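Side-chain contacts in succinate-semialdehyde dehydrogenase (Synechococcus sp., PDB 4ITA), which catalyses the oxidation of succinic semialdehyde to succinate, probably with NADP+ as the electron acceptor: residues 111-114 with 115-118; 176-179 with 180-183; 320-324 with 325-329; 373-376 with 377-381. One frame throughout, in Å; residues are numbered along the deposited sequence.

Contact 1 (111-114 with 115-118); sequences TQAT and ESYV
Glu115 rests its carbonyl O against the methyl of Ala113, with Ala113 CB 3.4 Å from Glu115 O. Thr114 and Glu115 both face Leu455 of strand 448-455, which makes a classic beta bulge at the start of strand 115-129. Ser116 carries the main side-chain contact. Ser116 OG accepts a hydrogen bond from Thr111 OG1 at 2.8 Å and is also bonded to the backbone O of Thr109. Thr111 OG1 lies between its own backbone N and carbonyl carbon (chi1 66°), a setting that lets it serve Ser116 and Ala113 at once. Thr111 OG1 accepts from Ala113 N at 3.0 Å with an N-H...O angle of 151°, closing an ST turn. A valine in place of Thr111 would probably leave Ala113 N without its turn acceptor and Ser116 OG without this donor. Ser116 CB packs on Ala113 CB at 3.9 Å. A water accepts from Thr111 N at 3.0 Å. Tyr117 and Val118 carry the strand onward; Tyr117 packs on Ile405 and Val118 on Pro426, both of the second subunit. The strand pairs antiparallel with both strand 107-108 and strand 448-455, so the contact closes a hairpin near the subunit interface.

Contact 2 (176-179 with 180-183); sequences GFPE and GVFQ. With EDO (1,2-ethanediol), chain E.
Phe177 and Pro178 both pack against Val181, each on a different methyl. Val181 CG1 is anti to the backbone N (chi1 167°) and approaches the Phe177 ring obliquely, 4.2 Å from Phe177 CD1. That same torsion puts the other methyl beside the backbone N, where Val181 CG2 meets Pro178 CB at 4.0 Å. One branched residue thus touches both. The backbone beneath is a type II beta turn from Pro178 to Val181, closed by Val181 N to Pro178 O at 3.1 Å. Gly180 takes the third position with positive phi, where a side chain would clash with Glu179 O. Pro178 O also accepts from O2 of an ethanediol molecule at 2.7 Å. The same ethanediol O2 accepts from Phe182 N at 3.0 Å, so it bridges the turn to the start of the strand. The diol probably came from the crystallisation liquor. Glu179 is fully extended and reaches a salt bridge with Lys33. The turn joins helix 162-175 to strand 182-185 of the Rossmann-type sheet. Phe177 meets Trp52 edge-to-face and, like Val181, packs on Tyr41 of helix 24-41 and Leu147 of helix 137-149. Phe182 lies on helices 137-149 and 162-175.

Contact 3 (320-324 with 325-329); sequences DQAVA and AGAKI
Ala322 and Ala327 meet methyl to methyl across a Schellman motif, the glycine-closed C-terminal end of helix 309-325. Ala322 CB and Ala327 CB are 4.1 Å apart, the apolar pairing that often accompanies this motif. The bond between the same two residues brings them together: Ala327 N donates to Ala322 O at 3.0 Å with an N-H...O angle of 156°. The second bond of the motif runs from Gly326 N to Val323 O. Here the donor stands well above the carbonyl plane rather than on a lone pair. Gly326 has a phi of 131°, at which a side chain would press on the carbonyl O of Ala325.

On another part of the turn, Val323 and Ile329 cross at about a right angle. Val323 CG2 is the branch that touches, 3.5 Å from Ile329 CG1 and 3.7 Å from Ile329 CD1. Ile329 CG1 is anti to the carbonyl carbon (chi1 -60°), and the chain then runs on extended, which brings both CG1 and CD1 within reach of Val323 CG2. Ile329 belongs to strand 328-331, at an edge of the seven-stranded sheet, and it also packs on Leu348 of the adjacent strand. The contact therefore turns the chain from helix to sheet edge. Val323 CA makes a CA-H...O contact with Ala327 O. A water donates to Val323 O and to Ala327 O, each at 2.7 Å.

Contact 4 (373-376 with 377-381); sequences KDLD and QAIAL. With EDO (1,2-ethanediol), chain L.
This is a helix N-cap contact, at the point where the chain leaves strand 366-372 and enters helix 375-383. Asp374 is the N-cap. Asp374 OD1 accepts from Gln377 N at 3.0 Å, met nearly along the C-O axis of the carboxylate. CG of Asp374 lies between the backbone N and the carbonyl carbon (chi1 58°), which turns the carboxylate over the first helical turn. Gln377 answers with its own side chain. Gln377 CG is anti to the backbone N (chi1 -171°) and the chain is extended, which lets Gln377 OE1 reach back to accept from Lys373 N at 2.7 Å. That donor sits above the amide plane, 59° out of it. The carboxylate of Asp374 and the amide of Gln377 stand almost perpendicular. A leucine in place of Gln377 would probably leave Lys373 N without this acceptor and the residue ahead of the cap less firmly held.

Leu375 CD1 packs on Ile379 CD1 at 3.9 Å, one helical turn on. An ethanediol molecule, probably from the crystallisation liquor, donates from both hydroxyls: O1 to Asp374 OD2 at 2.6 Å and O2 to Asp376 OD2 at 2.7 Å. Asp376 OD1 forms a salt bridge with Arg403. Leu375 and Ile379 both lie against Phe404 of helix 398-407, whereas Gln377 and Ala378 rest on Val372 of strand 366-372.

The four contacts follow one another along the chain, and none nests in or crosses another. Contact 1 closes the loop between strands 107-108 and 115-129. Contact 2 then closes the turn from helix 162-175 into strand 182-185. These two reach the same mixed sheet, but their nearest atoms are about 22 Å apart. Contacts 3 and 4 lie at connections of the other large sheet. Contact 3 turns helix 309-325 into edge strand 328-331, and contact 4 leads from strand 366-372 into helix 375-383. Their centres are about 24 Å apart, on the same side of the chain's centre. Contacts 1 and 3 lie on opposite sides of it, about 64 Å apart between centres.

Contact 1 (111-114 with 115-118)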
loop_
_atom_site.group_PDB
_atom_site.type_symbol
_atom_site.label_atom_id
_atom_site.label_comp_id
_atom_site.label_asym_id
_atom_site.label_seq_id
_atom_site.Cartn_x
_atom_site.Cartn_y
_atom_site.Cartn_z
ATOM N N THR A 111 -22.585 0.219 -15.092
ATOM C CA THR A 111 -23.522 0.636 -14.056
ATOM C C THR A 111 -24.644 1.382 -14.760
ATOM O O THR A 111 -24.735 1.355 -15.987
ATOM C CB THR A 111 -22.878 1.578 -13.018
ATOM O OG1 THR A 111 -22.516 2.818 -13.639
ATOM C CG2 THR A 111 -21.639 0.947 -12.369
ATOM N N GLN A 112 -25.483 2.073 -13.999
ATOM C CA GLN A 112 -26.518 2.891 -14.626
ATOM C C GLN A 112 -25.992 4.231 -15.141
ATOM O O GLN A 112 -26.707 4.963 -15.824
ATOM C CB GLN A 112 -27.733 3.072 -13.719
ATOM C CG GLN A 112 -28.800 2.003 -13.949
ATOM C CD GLN A 112 -30.119 2.337 -13.285
ATOM O OE1 GLN A 112 -30.183 2.526 -12.069
ATOM N NE2 GLN A 112 -31.181 2.415 -14.083
ATOM N N ALA A 113 -24.732 4.535 -14.839
ATOM C CA ALA A 113 -24.073 5.683 -15.444
ATOM C C ALA A 113 -24.013 5.521 -16.958
ATOM O O ALA A 113 -23.938 4.398 -17.468
ATOM C CB ALA A 113 -22.664 5.837 -14.893
ATOM N N THR A 114 -24.038 6.641 -17.676
ATOM C CA THR A 114 -23.688 6.627 -19.094
ATOM C C THR A 114 -22.260 6.127 -19.263
ATOM O O THR A 114 -21.975 5.310 -20.147
ATOM C CB THR A 114 -23.856 8.018 -19.726
ATOM O OG1 THR A 114 -25.246 8.350 -19.740
ATOM C CG2 THR A 114 -23.311 8.043 -21.152
ATOM N N GLU A 115 -21.362 6.608 -18.404
ATOM C CA GLU A 115 -20.001 6.104 -18.375
ATOM C C GLU A 115 -19.552 5.961 -16.943
ATOM O O GLU A 115 -19.715 6.878 -16.149
ATOM C CB GLU A 115 -19.037 7.037 -19.119
ATOM C CG GLU A 115 -19.087 6.909 -20.633
ATOM C CD GLU A 115 -17.936 7.614 -21.321
ATOM O OE1 GLU A 115 -16.928 7.903 -20.650
ATOM O OE2 GLU A 115 -18.042 7.887 -22.535
ATOM N N SER A 116 -19.003 4.801 -16.607
ATOM C CA SER A 116 -18.365 4.622 -15.310
ATOM C C SER A 116 -17.112 3.791 -15.492
ATOM O O SER A 116 -17.130 2.750 -16.149
ATOM C CB SER A 116 -19.317 4.007 -14.279
ATOM O OG SER A 116 -20.006 2.893 -14.807
ATOM N N TYR A 117 -16.010 4.284 -14.943
ATOM C CA TYR A 117 -14.725 3.641 -15.157
ATOM C C TYR A 117 -13.725 4.057 -14.108
ATOM O O TYR A 117 -13.973 4.967 -13.311
ATOM C CB TYR A 117 -14.168 3.963 -16.553
ATOM C CG TYR A 117 -14.048 5.441 -16.910
ATOM C CD1 TYR A 117 -15.132 6.143 -17.421
ATOM C CD2 TYR A 117 -12.839 6.124 -16.770
ATOM C CE1 TYR A 117 -15.024 7.491 -17.774
ATOM C CE2 TYR A 117 -12.719 7.473 -17.119
ATOM C CZ TYR A 117 -13.815 8.150 -17.621
ATOM O OH TYR A 117 -13.708 9.485 -17.972
ATOM N N VAL A 118 -12.591 3.373 -14.117
ATOM C CA VAL A 118 -11.438 3.815 -13.357
ATOM C C VAL A 118 -10.386 4.283 -14.354
ATOM O O VAL A 118 -10.116 3.596 -15.351
ATOM C CB VAL A 118 -10.870 2.677 -12.484
ATOM C CG1 VAL A 118 -9.621 3.135 -11.738
ATOM C CG2 VAL A 118 -11.932 2.177 -11.497
HETATM O O HOH W 1 -22.104 2.060 -17.351
#

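Contact 2 (176-179 with 180-183)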
loop_
_atom_site.group_PDB
_atom_site.type_symbol
_atom_site.label_atom_id
_atom_site.label_comp_id
_atom_site.label_asym_id
_atom_site.label_seq_id
_atom_site.Cartn_x
_atom_site.Cartn_y
_atom_site.Cartn_z
ATOM N N GLY A 176 16.394 12.414 -22.894
ATOM C CA GLY A 176 15.445 13.457 -23.228
ATOM C C GLY A 176 14.425 13.791 -22.162
ATOM O O GLY A 176 13.599 14.671 -22.369
ATOM N N PHE A 177 14.454 13.101 -21.023
ATOM C CA PHE A 177 13.490 13.414 -19.966
ATOM C C PHE A 177 13.722 14.833 -19.466
ATOM O O PHE A 177 14.853 15.187 -19.136
ATOM C CB PHE A 177 13.588 12.423 -18.801
ATOM C CG PHE A 177 12.995 11.074 -19.097
ATOM C CD1 PHE A 177 11.614 10.889 -19.051
ATOM C CD2 PHE A 177 13.808 9.989 -19.406
ATOM C CE1 PHE A 177 11.065 9.649 -19.327
ATOM C CE2 PHE A 177 13.261 8.742 -19.670
ATOM C CZ PHE A 177 11.893 8.576 -19.626
ATOM N N PRO A 178 12.655 15.651 -19.422
ATOM C CA PRO A 178 12.829 17.052 -19.005
ATOM C C PRO A 178 13.452 17.223 -17.615
ATOM O O PRO A 178 13.307 16.368 -16.727
ATOM C CB PRO A 178 11.404 17.596 -19.016
ATOM C CG PRO A 178 10.697 16.771 -20.058
ATOM C CD PRO A 178 11.282 15.383 -19.899
ATOM N N GLU A 179 14.145 18.340 -17.437
ATOM C CA GLU A 179 14.785 18.671 -16.173
ATOM C C GLU A 179 13.767 18.643 -15.037
ATOM O O GLU A 179 12.679 19.208 -15.147
ATOM C CB GLU A 179 15.402 20.060 -16.274
ATOM C CG GLU A 179 16.138 20.504 -15.030
ATOM C CD GLU A 179 16.787 21.866 -15.170
ATOM O OE1 GLU A 179 16.636 22.513 -16.226
ATOM O OE2 GLU A 179 17.449 22.294 -14.208
ATOM N N GLY A 180 14.121 17.984 -13.938
ATOM C CA GLY A 180 13.239 17.885 -12.781
ATOM C C GLY A 180 12.371 16.645 -12.756
ATOM O O GLY A 180 11.723 16.359 -11.750
ATOM N N VAL A 181 12.333 15.910 -13.862
ATOM C CA VAL A 181 11.546 14.687 -13.895
ATOM C C VAL A 181 12.217 13.575 -13.094
ATOM O O VAL A 181 11.538 12.765 -12.463
ATOM C CB VAL A 181 11.232 14.275 -15.352
ATOM C CG1 VAL A 181 10.682 12.853 -15.426
ATOM C CG2 VAL A 181 10.257 15.277 -15.967
ATOM N N PHE A 182 13.543 13.528 -13.128
ATOM C CA PHE A 182 14.295 12.595 -12.298
ATOM C C PHE A 182 15.494 13.330 -11.728
ATOM O O PHE A 182 16.264 13.933 -12.478
ATOM C CB PHE A 182 14.769 11.374 -13.100
ATOM C CG PHE A 182 15.461 10.332 -12.256
ATOM C CD1 PHE A 182 16.792 10.488 -11.867
ATOM C CD2 PHE A 182 14.779 9.201 -11.853
ATOM C CE1 PHE A 182 17.422 9.526 -11.076
ATOM C CE2 PHE A 182 15.401 8.235 -11.065
ATOM C CZ PHE A 182 16.722 8.402 -10.677
ATOM N N GLN A 183 15.668 13.274 -10.412
ATOM C CA GLN A 183 16.817 13.922 -9.794
ATOM C C GLN A 183 17.454 13.027 -8.763
ATOM O O GLN A 183 16.784 12.522 -7.862
ATOM C CB GLN A 183 16.425 15.248 -9.132
ATOM C CG GLN A 183 15.944 16.327 -10.100
ATOM C CD GLN A 183 15.511 17.585 -9.366
ATOM O OE1 GLN A 183 16.279 18.544 -9.224
ATOM N NE2 GLN A 183 14.285 17.578 -8.871
HETATM C C1 EDO E . 17.348 14.032 -15.634
HETATM O O1 EDO E . 17.722 15.403 -15.801
HETATM C C2 EDO E . 15.957 13.788 -16.203
HETATM O O2 EDO E . 14.983 14.592 -15.528
#

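Contact 3 (320-324 with 325-329)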
loop_
_atom_site.group_PDB
_atom_site.type_symbol
_atom_site.label_atom_id
_atom_site.label_comp_id
_atom_site.label_asym_id
_atom_site.label_seq_id
_atom_site.Cartn_x
_atom_site.Cartn_y
_atom_site.Cartn_z
ATOM N N ASP A 320 31.458 -16.260 13.011
ATOM C CA ASP A 320 32.221 -16.550 14.227
ATOM C C ASP A 320 31.328 -16.948 15.398
ATOM O O ASP A 320 31.619 -17.919 16.105
ATOM C CB ASP A 320 33.093 -15.356 14.629
ATOM C CG ASP A 320 34.301 -15.169 13.730
ATOM O OD1 ASP A 320 34.562 -16.027 12.859
ATOM O OD2 ASP A 320 35.003 -14.151 13.911
ATOM N N GLN A 321 30.245 -16.209 15.611
ATOM C CA GLN A 321 29.347 -16.522 16.723
ATOM C C GLN A 321 28.597 -17.841 16.512
ATOM O O GLN A 321 28.375 -18.593 17.464
ATOM C CB GLN A 321 28.406 -15.348 17.042
ATOM C CG GLN A 321 29.167 -14.142 17.612
ATOM C CD GLN A 321 28.267 -13.034 18.138
ATOM O OE1 GLN A 321 27.852 -12.150 17.391
ATOM N NE2 GLN A 321 27.986 -13.063 19.437
ATOM N N ALA A 322 28.237 -18.146 15.268
ATOM C CA ALA A 322 27.570 -19.415 14.967
ATOM C C ALA A 322 28.498 -20.585 15.249
ATOM O O ALA A 322 28.087 -21.592 15.836
ATOM C CB ALA A 322 27.099 -19.450 13.521
ATOM N N VAL A 323 29.748 -20.449 14.825
ATOM C CA VAL A 323 30.748 -21.485 15.056
ATOM C C VAL A 323 31.037 -21.660 16.548
ATOM O O VAL A 323 31.150 -22.788 17.038
ATOM C CB VAL A 323 32.028 -21.200 14.260
ATOM C CG1 VAL A 323 33.137 -22.177 14.645
ATOM C CG2 VAL A 323 31.745 -21.301 12.775
ATOM N N ALA A 324 31.128 -20.552 17.273
ATOM C CA ALA A 324 31.347 -20.608 18.720
ATOM C C ALA A 324 30.197 -21.330 19.428
ATOM O O ALA A 324 30.395 -21.985 20.455
ATOM C CB ALA A 324 31.543 -19.201 19.288
ATOM N N ALA A 325 28.998 -21.218 18.864
ATOM C CA ALA A 325 27.817 -21.885 19.400
ATOM C C ALA A 325 27.779 -23.382 19.088
ATOM O O ALA A 325 27.036 -24.132 19.726
ATOM C CB ALA A 325 26.554 -21.213 18.892
ATOM N N GLY A 326 28.553 -23.812 18.095
ATOM C CA GLY A 326 28.626 -25.221 17.754
ATOM C C GLY A 326 28.471 -25.558 16.281
ATOM O O GLY A 326 28.627 -26.710 15.895
ATOM N N ALA A 327 28.157 -24.565 15.449
ATOM C CA ALA A 327 28.040 -24.803 14.013
ATOM C C ALA A 327 29.375 -25.255 13.448
ATOM O O ALA A 327 30.433 -24.870 13.949
ATOM C CB ALA A 327 27.565 -23.556 13.296
ATOM N N LYS A 328 29.324 -26.070 12.399
ATOM C CA LYS A 328 30.536 -26.572 11.762
ATOM C C LYS A 328 30.793 -25.861 10.442
ATOM O O LYS A 328 29.861 -25.576 9.693
ATOM C CB LYS A 328 30.421 -28.076 11.531
ATOM C CG LYS A 328 30.196 -28.860 12.813
ATOM C CD LYS A 328 31.253 -28.527 13.861
ATOM C CE LYS A 328 30.944 -29.230 15.167
ATOM N NZ LYS A 328 30.461 -30.616 14.909
ATOM N N ILE A 329 32.060 -25.570 10.174
ATOM C CA ILE A 329 32.479 -24.982 8.911
ATOM C C ILE A 329 32.923 -26.095 7.975
ATOM O O ILE A 329 33.895 -26.806 8.250
ATOM C CB ILE A 329 33.667 -24.019 9.092
ATOM C CG1 ILE A 329 33.307 -22.871 10.035
ATOM C CG2 ILE A 329 34.125 -23.478 7.737
ATOM C CD1 ILE A 329 34.487 -21.967 10.379
HETATM O O HOH W 2 31.870 -25.239 16.162
#

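Contact 4 (373-376 with 377-381)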
loop_
_atom_site.group_PDB
_atom_site.type_symbol
_atom_site.label_atom_id
_atom_site.label_comp_id
_atom_site.label_asym_id
_atom_site.label_seq_id
_atom_site.Cartn_x
_atom_site.Cartn_y
_atom_site.Cartn_z
ATOM N N LYS A 373 13.424 -34.726 6.901
ATOM C CA LYS A 373 12.997 -36.105 6.676
ATOM C C LYS A 373 11.799 -36.254 5.751
ATOM O O LYS A 373 11.569 -37.329 5.194
ATOM C CB LYS A 373 12.659 -36.781 8.005
ATOM C CG LYS A 373 13.850 -37.145 8.855
ATOM C CD LYS A 373 13.387 -37.817 10.135
ATOM C CE LYS A 373 14.529 -37.967 11.126
ATOM N NZ LYS A 373 15.648 -38.761 10.552
ATOM N N ASP A 374 11.012 -35.193 5.613
ATOM C CA ASP A 374 9.807 -35.259 4.796
ATOM C C ASP A 374 9.329 -33.873 4.398
ATOM O O ASP A 374 9.908 -32.858 4.802
ATOM C CB ASP A 374 8.687 -36.062 5.498
ATOM C CG ASP A 374 8.297 -35.501 6.857
ATOM O OD1 ASP A 374 8.419 -34.282 7.092
ATOM O OD2 ASP A 374 7.830 -36.290 7.706
ATOM N N LEU A 375 8.258 -33.850 3.621
ATOM C CA LEU A 375 7.692 -32.621 3.090
ATOM C C LEU A 375 7.220 -31.640 4.173
ATOM O O LEU A 375 7.508 -30.440 4.096
ATOM C CB LEU A 375 6.547 -32.985 2.146
ATOM C CG LEU A 375 5.876 -31.854 1.383
ATOM C CD1 LEU A 375 6.901 -31.078 0.604
ATOM C CD2 LEU A 375 4.833 -32.426 0.447
ATOM N N ASP A 376 6.504 -32.133 5.180
ATOM C CA ASP A 376 6.011 -31.261 6.242
ATOM C C ASP A 376 7.171 -30.572 6.955
ATOM O O ASP A 376 7.114 -29.379 7.251
ATOM C CB ASP A 376 5.156 -32.026 7.259
ATOM C CG ASP A 376 3.762 -32.348 6.746
ATOM O OD1 ASP A 376 3.421 -31.938 5.630
ATOM O OD2 ASP A 376 2.999 -33.015 7.480
ATOM N N GLN A 377 8.233 -31.322 7.223
ATOM C CA GLN A 377 9.386 -30.767 7.927
ATOM C C GLN A 377 10.102 -29.735 7.055
ATOM O O GLN A 377 10.560 -28.709 7.541
ATOM C CB GLN A 377 10.346 -31.887 8.328
ATOM C CG GLN A 377 11.478 -31.453 9.241
ATOM C CD GLN A 377 12.470 -32.579 9.507
ATOM O OE1 GLN A 377 12.219 -33.735 9.163
ATOM N NE2 GLN A 377 13.602 -32.243 10.116
ATOM N N ALA A 378 10.179 -30.008 5.761
ATOM C CA ALA A 378 10.812 -29.074 4.826
ATOM C C ALA A 378 10.084 -27.733 4.792
ATOM O O ALA A 378 10.707 -26.671 4.840
ATOM C CB ALA A 378 10.858 -29.669 3.445
ATOM N N ILE A 379 8.762 -27.782 4.709
ATOM C CA ILE A 379 7.960 -26.568 4.661
ATOM C C ILE A 379 8.035 -25.800 5.983
ATOM O O ILE A 379 8.208 -24.579 5.998
ATOM C CB ILE A 379 6.507 -26.905 4.260
ATOM C CG1 ILE A 379 6.489 -27.389 2.807
ATOM C CG2 ILE A 379 5.594 -25.696 4.456
ATOM C CD1 ILE A 379 5.202 -28.066 2.377
ATOM N N ALA A 380 7.936 -26.511 7.100
ATOM C CA ALA A 380 8.032 -25.858 8.398
ATOM C C ALA A 380 9.367 -25.132 8.560
ATOM O O ALA A 380 9.419 -23.990 9.026
ATOM C CB ALA A 380 7.826 -26.866 9.525
ATOM N N LEU A 381 10.459 -25.794 8.184
ATOM C CA LEU A 381 11.770 -25.190 8.341
ATOM C C LEU A 381 11.934 -24.023 7.377
ATOM O O LEU A 381 12.471 -22.972 7.738
ATOM C CB LEU A 381 12.871 -26.233 8.127
ATOM C CG LEU A 381 14.313 -25.742 8.250
ATOM C CD1 LEU A 381 14.543 -25.099 9.601
ATOM C CD2 LEU A 381 15.263 -26.902 8.053
HETATM C C1 EDO L . 4.601 -36.535 9.005
HETATM O O1 EDO L . 5.395 -35.547 8.337
HETATM C C2 EDO L . 3.171 -36.029 9.082
HETATM O O2 EDO L . 3.175 -34.680 9.568
#